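Local atomic coordinates of polymerase nucleotidyl transferase domain-containing protein (Archaeoglobus fulgidus, PDB entry 1YLQ), a protein that probably transfers nucleotidyl groups, as members of the nucleotidyltransferase family generally do. Residues 8-13 and 62-67. Numbering follows the deposited sequence.
Sequences KEITKK and KKFFDS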
loop_
_atom_site.group_PDB
_atom_site.type_symbol
_atom_site.label_atom_id
_atom_site.label_comp_id
_atom_site.label_asym_id
_atom_site.label_seq_id
_atom_site.Cartn_x
_atom_site.Cartn_y
_atom_site.Cartn_z
ATOM N N LYS A 8 10.790 4.096 6.505
ATOM C CA LYS A 8 12.235 3.811 6.463
ATOM C C LYS A 8 12.888 4.835 7.400
ATOM O O LYS A 8 13.807 4.507 8.156
ATOM C CB LYS A 8 12.779 3.893 5.019
ATOM C CG LYS A 8 14.265 3.375 4.745
ATOM C CD LYS A 8 14.296 1.866 4.307
ATOM C CE LYS A 8 15.733 1.209 4.248
ATOM N NZ LYS A 8 15.977 0.026 5.195
ATOM N N GLU A 9 12.403 6.078 7.387
ATOM C CA GLU A 9 13.066 7.112 8.199
ATOM C C GLU A 9 12.943 6.938 9.705
ATOM O O GLU A 9 13.953 6.983 10.399
ATOM C CB GLU A 9 12.727 8.513 7.731
ATOM C CG GLU A 9 13.503 8.822 6.445
ATOM C CD GLU A 9 14.954 8.251 6.450
ATOM O OE1 GLU A 9 15.886 8.899 7.012
ATOM O OE2 GLU A 9 15.172 7.153 5.886
ATOM N N ILE A 10 11.725 6.708 10.185
ATOM C CA ILE A 10 11.455 6.369 11.581
ATOM C C ILE A 10 12.275 5.137 11.993
ATOM O O ILE A 10 12.858 5.103 13.070
ATOM C CB ILE A 10 9.929 6.095 11.782
ATOM C CG1 ILE A 10 9.150 7.404 11.598
ATOM C CG2 ILE A 10 9.637 5.380 13.151
ATOM C CD1 ILE A 10 7.690 7.223 11.168
ATOM N N THR A 11 12.322 4.132 11.125
ATOM C CA THR A 11 12.930 2.851 11.480
ATOM C C THR A 11 14.436 3.084 11.673
ATOM O O THR A 11 15.013 2.761 12.733
ATOM C CB THR A 11 12.699 1.797 10.369
ATOM O OG1 THR A 11 11.307 1.497 10.286
ATOM C CG2 THR A 11 13.537 0.493 10.598
ATOM N N LYS A 12 15.051 3.689 10.669
ATOM C CA LYS A 12 16.498 3.842 10.677
ATOM C C LYS A 12 17.000 4.841 11.751
ATOM O O LYS A 12 18.158 4.757 12.185
ATOM C CB LYS A 12 16.989 4.233 9.286
ATOM C CG LYS A 12 17.059 3.088 8.248
ATOM C CD LYS A 12 17.211 1.676 8.864
ATOM C CE LYS A 12 18.280 0.859 8.122
ATOM N NZ LYS A 12 18.739 1.534 6.880
ATOM N N LYS A 13 16.114 5.744 12.195
ATOM C CA LYS A 13 16.409 6.659 13.306
ATOM C C LYS A 13 16.558 5.922 14.641
ATOM O O LYS A 13 17.385 6.280 15.491
ATOM C CB LYS A 13 15.315 7.707 13.433
ATOM C CG LYS A 13 15.708 8.815 14.359
ATOM C CD LYS A 13 14.623 9.851 14.617
ATOM C CE LYS A 13 15.124 10.708 15.798
ATOM N NZ LYS A 13 14.082 11.631 16.323
ATOM N N LYS A 62 1.480 4.209 16.165
ATOM C CA LYS A 62 0.900 5.521 16.479
ATOM C C LYS A 62 1.082 6.481 15.289
ATOM O O LYS A 62 0.192 7.239 14.955
ATOM C CB LYS A 62 1.513 6.096 17.761
ATOM C CG LYS A 62 1.297 7.581 17.978
ATOM C CD LYS A 62 2.210 8.126 19.066
ATOM C CE LYS A 62 2.218 9.648 19.074
ATOM N NZ LYS A 62 3.079 10.201 20.168
ATOM N N LYS A 63 2.248 6.434 14.655
ATOM C CA LYS A 63 2.506 7.247 13.472
ATOM C C LYS A 63 1.575 6.849 12.313
ATOM O O LYS A 63 1.067 7.699 11.578
ATOM C CB LYS A 63 3.994 7.118 13.074
ATOM C CG LYS A 63 4.414 7.969 11.870
ATOM C CD LYS A 63 4.147 9.462 12.062
ATOM C CE LYS A 63 4.181 10.211 10.717
ATOM N NZ LYS A 63 3.269 11.366 10.723
ATOM N N PHE A 64 1.344 5.547 12.167
ATOM C CA PHE A 64 0.579 5.009 11.031
ATOM C C PHE A 64 -0.785 4.419 11.443
ATOM O O PHE A 64 -1.180 3.331 11.036
ATOM C CB PHE A 64 1.459 4.038 10.234
ATOM C CG PHE A 64 2.650 4.694 9.662
ATOM C CD1 PHE A 64 2.529 5.529 8.545
ATOM C CD2 PHE A 64 3.876 4.533 10.255
ATOM C CE1 PHE A 64 3.651 6.164 8.026
ATOM C CE2 PHE A 64 5.000 5.156 9.769
ATOM C CZ PHE A 64 4.898 5.981 8.643
ATOM N N PHE A 65 -1.489 5.178 12.266
ATOM C CA PHE A 65 -2.785 4.810 12.796
ATOM C C PHE A 65 -3.748 4.477 11.645
ATOM O O PHE A 65 -3.814 5.214 10.652
ATOM C CB PHE A 65 -3.297 6.003 13.629
ATOM C CG PHE A 65 -4.662 5.799 14.254
ATOM C CD1 PHE A 65 -4.911 4.714 15.112
ATOM C CD2 PHE A 65 -5.682 6.722 14.026
ATOM C CE1 PHE A 65 -6.183 4.538 15.706
ATOM C CE2 PHE A 65 -6.946 6.561 14.614
ATOM C CZ PHE A 65 -7.193 5.468 15.457
ATOM N N ASP A 66 -4.455 3.351 11.764
ATOM C CA ASP A 66 -5.587 3.041 10.872
ATOM C C ASP A 66 -5.182 3.168 9.388
ATOM O O ASP A 66 -5.893 3.759 8.575
ATOM C CB ASP A 66 -6.778 3.953 11.224
ATOM C CG ASP A 66 -8.023 3.683 10.376
ATOM O OD1 ASP A 66 -8.564 2.557 10.425
ATOM O OD2 ASP A 66 -8.469 4.613 9.664
ATOM N N SER A 67 -4.011 2.631 9.066
ATOM C CA SER A 67 -3.493 2.632 7.694
ATOM C C SER A 67 -3.502 1.213 7.100
ATOM O O SER A 67 -3.781 0.238 7.822
ATOM C CB SER A 67 -2.083 3.205 7.660
ATOM O OG SER A 67 -1.155 2.185 7.876
#
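Ile10 reaches from helix 3-14 to the C-terminal end of helix 50-63, where its terminal methyl meets Lys63 and Phe64. From CB the longer branch runs through CG1, set anti to the carbonyl carbon (chi1 -68°), and a nearly extended second torsion (chi2 155°) carries CD1 to Lys63 and Phe64. CD1 does the touching. It lies 3.4 Å from Lys63 CG, tighter than usual for two carbons, and 3.7 Å from Phe64 CE2, with CZ of that ring next at 4.0 Å. The methyl approaches the ring obliquely, while the Ile10 and Phe64 side chains extend toward each other from opposite directions. Lys63 also packs on the ring: its CG sits 3.6 Å above the Phe64 ring plane, offset toward the rim, and a bend at chi2 (58°) leads the rest of the chain away. The contact is thus apolar and small, burying 91 Å² in total, with the closest CA atoms, those of Ile10 and Lys63, 9.2 Å apart. Ile10 also touches Ile60, and Phe64 continues along helix 3-14 onto His3, Glu6 and Ile7. Phe64 is where the chain leaves helical geometry, opening a type II turn to Ser67 ahead of strand 69-74. The arrangement is helix-helix packing within the mixed alpha/beta fold of a nucleotidyltransferase domain, joining the N-terminal helix to the one preceding strand 69-74, at one edge of the sheet within this chain.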